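Local coordinates for protein Cag-Z (PDB 1S2X) that is of unknown function but is encoded in the cag pathogenicity island of Helicobacter pylori, which specifies a type IV secretion system, at residues Pro52-Arg63 against Met151-Gly160. The protein carries 1 engineered substitution. Residues are numbered along the deposited sequence; the frame is centred on the assembly and turned at random.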
loop_
_atom_site.group_PDB
_atom_site.type_symbol
_atom_site.label_atom_id
_atom_site.label_comp_id
_atom_site.label_asym_id
_atom_site.label_seq_id
_atom_site.Cartn_x
_atom_site.Cartn_y
_atom_site.Cartn_z
ATOM N N PRO A 52 -0.706 17.084 -26.179
ATOM C CA PRO A 52 -0.072 15.895 -25.601
ATOM C C PRO A 52 1.370 16.063 -25.176
ATOM O O PRO A 52 1.789 15.643 -24.089
ATOM C CB PRO A 52 -0.140 14.905 -26.783
ATOM C CG PRO A 52 -1.409 15.261 -27.479
ATOM C CD PRO A 52 -1.511 16.749 -27.373
ATOM N N GLN A 53 2.240 16.668 -25.990
ATOM C CA GLN A 53 3.627 16.656 -25.498
ATOM C C GLN A 53 3.866 17.841 -24.573
ATOM O O GLN A 53 4.856 17.892 -23.836
ATOM C CB GLN A 53 4.620 16.614 -26.659
ATOM C CG GLN A 53 4.738 15.279 -27.373
ATOM C CD GLN A 53 4.959 14.090 -26.462
ATOM O OE1 GLN A 53 5.802 14.104 -25.565
ATOM N NE2 GLN A 53 4.204 13.015 -26.681
ATOM N N ASP A 54 2.955 18.815 -24.593
ATOM C CA ASP A 54 3.113 19.928 -23.648
ATOM C C ASP A 54 2.686 19.435 -22.265
ATOM O O ASP A 54 3.242 19.870 -21.261
ATOM C CB ASP A 54 2.295 21.145 -24.042
ATOM C CG ASP A 54 2.383 22.315 -23.088
ATOM O OD1 ASP A 54 3.499 22.800 -22.802
ATOM O OD2 ASP A 54 1.318 22.775 -22.618
ATOM N N PHE A 55 1.714 18.543 -22.257
ATOM C CA PHE A 55 1.287 17.825 -21.063
ATOM C C PHE A 55 2.483 17.070 -20.478
ATOM O O PHE A 55 2.800 17.168 -19.293
ATOM C CB PHE A 55 0.149 16.858 -21.397
ATOM C CG PHE A 55 -0.181 15.859 -20.306
ATOM C CD1 PHE A 55 0.132 14.514 -20.434
ATOM C CD2 PHE A 55 -0.809 16.262 -19.146
ATOM C CE1 PHE A 55 -0.179 13.606 -19.438
ATOM C CE2 PHE A 55 -1.117 15.361 -18.144
ATOM C CZ PHE A 55 -0.807 14.022 -18.283
ATOM N N LEU A 56 3.165 16.300 -21.318
ATOM C CA LEU A 56 4.274 15.464 -20.840
ATOM C C LEU A 56 5.448 16.309 -20.386
ATOM O O LEU A 56 6.177 15.941 -19.472
ATOM C CB LEU A 56 4.722 14.489 -21.930
ATOM C CG LEU A 56 3.751 13.319 -22.113
ATOM C CD1 LEU A 56 4.361 12.259 -23.008
ATOM C CD2 LEU A 56 3.354 12.770 -20.741
ATOM N N ARG A 57 5.623 17.443 -21.058
ATOM C CA ARG A 57 6.620 18.399 -20.620
ATOM C C ARG A 57 6.255 18.906 -19.223
ATOM O O ARG A 57 7.108 19.089 -18.364
ATOM C CB ARG A 57 6.705 19.598 -21.558
ATOM C CG ARG A 57 7.736 20.618 -21.088
ATOM C CD ARG A 57 9.062 20.328 -21.801
ATOM N NE ARG A 57 8.833 20.037 -23.215
ATOM C CZ ARG A 57 8.642 20.957 -24.151
ATOM N NH1 ARG A 57 8.657 22.248 -23.863
ATOM N NH2 ARG A 57 8.441 20.581 -25.411
ATOM N N ARG A 58 4.959 19.135 -19.009
ATOM C CA ARG A 58 4.533 19.619 -17.697
ATOM C C ARG A 58 4.601 18.494 -16.687
ATOM O O ARG A 58 4.789 18.710 -15.493
ATOM C CB ARG A 58 3.116 20.179 -17.805
ATOM C CG ARG A 58 3.056 21.464 -18.626
ATOM C CD ARG A 58 1.697 22.139 -18.510
ATOM N NE ARG A 58 1.536 23.184 -19.522
ATOM C CZ ARG A 58 0.787 24.267 -19.366
ATOM N NH1 ARG A 58 0.120 24.480 -18.237
ATOM N NH2 ARG A 58 0.725 25.140 -20.365
ATOM N N VAL A 59 4.450 17.260 -17.165
ATOM C CA VAL A 59 4.593 16.105 -16.265
ATOM C C VAL A 59 6.054 15.917 -15.864
ATOM O O VAL A 59 6.351 15.698 -14.685
ATOM C CB VAL A 59 4.041 14.829 -16.911
ATOM C CG1 VAL A 59 4.425 13.602 -16.078
ATOM C CG2 VAL A 59 2.531 14.903 -17.079
ATOM N N GLN A 60 7.025 16.018 -16.755
ATOM C CA GLN A 60 8.423 16.124 -16.364
ATOM C C GLN A 60 8.702 17.189 -15.307
ATOM O O GLN A 60 9.352 16.982 -14.285
ATOM C CB GLN A 60 9.300 16.507 -17.576
ATOM C CG GLN A 60 9.509 15.376 -18.564
ATOM C CD GLN A 60 10.719 15.663 -19.442
ATOM O OE1 GLN A 60 11.618 16.424 -19.086
ATOM N NE2 GLN A 60 10.720 15.017 -20.591
ATOM N N GLU A 61 8.225 18.413 -15.516
ATOM C CA GLU A 61 8.447 19.466 -14.517
ATOM C C GLU A 61 7.811 19.130 -13.183
ATOM O O GLU A 61 8.306 19.469 -12.107
ATOM C CB GLU A 61 7.904 20.797 -15.056
ATOM C CG GLU A 61 8.362 22.032 -14.303
ATOM C CD GLU A 61 9.870 22.057 -14.122
ATOM O OE1 GLU A 61 10.597 22.044 -15.138
ATOM O OE2 GLU A 61 10.338 22.068 -12.966
ATOM N N LEU A 62 6.659 18.458 -13.225
ATOM C CA LEU A 62 6.020 17.988 -12.006
ATOM C C LEU A 62 6.916 17.000 -11.266
ATOM O O LEU A 62 7.007 17.069 -10.042
ATOM C CB LEU A 62 4.660 17.324 -12.290
ATOM C CG LEU A 62 3.859 16.877 -11.071
ATOM C CD1 LEU A 62 3.586 18.041 -10.124
ATOM C CD2 LEU A 62 2.543 16.239 -11.494
ATOM N N ARG A 63 7.534 16.089 -12.009
ATOM C CA ARG A 63 8.439 15.138 -11.376
ATOM C C ARG A 63 9.640 15.873 -10.784
ATOM O O ARG A 63 10.164 15.520 -9.736
ATOM C CB ARG A 63 8.972 14.081 -12.344
ATOM C CG ARG A 63 9.996 13.106 -11.743
ATOM C CD ARG A 63 9.403 12.205 -10.688
ATOM N NE ARG A 63 10.282 11.293 -9.976
ATOM C CZ ARG A 63 10.526 10.035 -10.343
ATOM N NH1 ARG A 63 9.958 9.545 -11.437
ATOM N NH2 ARG A 63 11.331 9.230 -9.663
HETATM N N MSE A 151 -1.100 8.131 -22.784
HETATM C CA MSE A 151 -0.365 9.263 -22.229
HETATM C C MSE A 151 -0.474 9.220 -20.702
HETATM O O MSE A 151 0.479 9.630 -20.046
HETATM C CB MSE A 151 -0.833 10.600 -22.782
HETATM C CG MSE A 151 -0.435 10.930 -24.203
HETATM SE SE MSE A 151 1.340 10.902 -24.560
HETATM C CE MSE A 151 1.547 12.421 -25.443
HETATM N N MSE A 152 -1.571 8.728 -20.117
HETATM C CA MSE A 152 -1.582 8.603 -18.655
HETATM C C MSE A 152 -0.514 7.590 -18.243
HETATM O O MSE A 152 0.201 7.790 -17.259
HETATM C CB MSE A 152 -2.931 8.181 -18.093
HETATM C CG MSE A 152 -3.906 9.318 -17.818
HETATM SE SE MSE A 152 -5.576 8.684 -17.457
HETATM C CE MSE A 152 -5.179 7.714 -16.004
ATOM N N GLY A 153 -0.399 6.522 -19.023
ATOM C CA GLY A 153 0.597 5.486 -18.772
ATOM C C GLY A 153 1.992 6.072 -18.681
ATOM O O GLY A 153 2.736 5.844 -17.715
ATOM N N VAL A 154 2.351 6.862 -19.695
ATOM C CA VAL A 154 3.666 7.504 -19.696
ATOM C C VAL A 154 3.860 8.453 -18.521
ATOM O O VAL A 154 4.947 8.489 -17.933
ATOM C CB VAL A 154 3.850 8.243 -21.038
ATOM C CG1 VAL A 154 5.178 8.974 -21.098
ATOM C CG2 VAL A 154 3.728 7.231 -22.176
ATOM N N ALA A 155 2.838 9.233 -18.171
ATOM C CA ALA A 155 2.871 10.164 -17.045
ATOM C C ALA A 155 3.076 9.348 -15.772
ATOM O O ALA A 155 3.856 9.735 -14.910
ATOM C CB ALA A 155 1.621 11.019 -16.932
ATOM N N PHE A 156 2.398 8.208 -15.661
ATOM C CA PHE A 156 2.630 7.346 -14.505
ATOM C C PHE A 156 4.099 6.954 -14.419
ATOM O O PHE A 156 4.739 6.862 -13.367
ATOM C CB PHE A 156 1.766 6.093 -14.581
ATOM C CG PHE A 156 0.308 6.293 -14.187
ATOM C CD1 PHE A 156 -0.691 5.696 -14.941
ATOM C CD2 PHE A 156 -0.031 7.054 -13.096
ATOM C CE1 PHE A 156 -2.021 5.850 -14.588
ATOM C CE2 PHE A 156 -1.354 7.195 -12.715
ATOM C CZ PHE A 156 -2.349 6.594 -13.470
ATOM N N GLN A 157 4.666 6.712 -15.603
ATOM C CA GLN A 157 6.066 6.265 -15.590
ATOM C C GLN A 157 6.950 7.452 -15.253
ATOM O O GLN A 157 7.871 7.348 -14.443
ATOM C CB GLN A 157 6.438 5.610 -16.920
ATOM C CG GLN A 157 5.635 4.341 -17.201
ATOM C CD GLN A 157 5.874 3.707 -18.556
ATOM O OE1 GLN A 157 5.601 4.276 -19.616
ATOM N NE2 GLN A 157 6.382 2.479 -18.558
ATOM N N ILE A 158 6.682 8.616 -15.850
ATOM C CA ILE A 158 7.591 9.744 -15.557
ATOM C C ILE A 158 7.488 10.202 -14.117
ATOM O O ILE A 158 8.461 10.686 -13.546
ATOM C CB ILE A 158 7.324 10.952 -16.464
ATOM C CG1 ILE A 158 7.515 10.670 -17.961
ATOM C CG2 ILE A 158 8.169 12.147 -16.033
ATOM C CD1 ILE A 158 6.871 11.739 -18.818
ATOM N N LEU A 159 6.316 10.055 -13.498
ATOM C CA LEU A 159 6.172 10.496 -12.111
ATOM C C LEU A 159 6.664 9.501 -11.086
ATOM O O LEU A 159 6.610 9.775 -9.877
ATOM C CB LEU A 159 4.694 10.834 -11.832
ATOM C CG LEU A 159 4.141 11.988 -12.669
ATOM C CD1 LEU A 159 2.643 12.172 -12.431
ATOM C CD2 LEU A 159 4.853 13.299 -12.373
ATOM N N GLY A 160 7.161 8.342 -11.504
ATOM C CA GLY A 160 7.680 7.418 -10.503
ATOM C C GLY A 160 6.640 6.444 -10.001
ATOM O O GLY A 160 6.939 5.562 -9.184
HETATM O O HOH W 1 10.918 8.046 -13.770
#
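Arg63 NH1 donates a hydrogen bond to Ile158 O (2.8 Å, 156° at the hydrogen), a carbonyl in the last turn of helix 151-158. The oxygen lies close to the guanidinium plane, whereas the donor stands well above the carbonyl plane rather than on a lone pair. The same NH1 makes a weak bond to a water that donates to Gln157 O, and so reaches that second carbonyl indirectly; its positive charge probably suits the C-terminal end of the helix, where the dipole would place partial negative charge. CG of Arg63 is anti to the backbone N, and a bend at chi2 (66°) carries the long chain past the Ile158 carbonyl. Gly160, with positive phi, closes the turn as a Schellman motif right before helix 161-183.

Away from this polar end the contact is apolar. Ile158 is a knob in the hole formed by Leu56, Val59, Gln60 and Arg63, its branched shape reaching Gln60 CA with CG2 and Leu56 CD2 with CD1 (4.1 Å). Val59 CG1 meets Leu159 CD2 at 3.7 Å, the two side chains crossing at about a right angle, and Leu62 CD2 touches the same methyl. Ala155, small enough for Val59 and Phe55 to lie against it, has its CB 4.0 Å from Phe55 CE1. At the N-terminal ends, selenomethionine Met151, bent at chi2 and chi3, lays SE against Leu56 CD1 (3.7 Å).

Leu62 also touches Phe38 and Tyr42 of helix 31-43, joining this contact to a third helix. The two segments run nearly parallel, crossing at -20° with axes 9.6 Å apart: a helix pair with Ile158 as a knob in a hole of helix 52-63, in an all-helical protein.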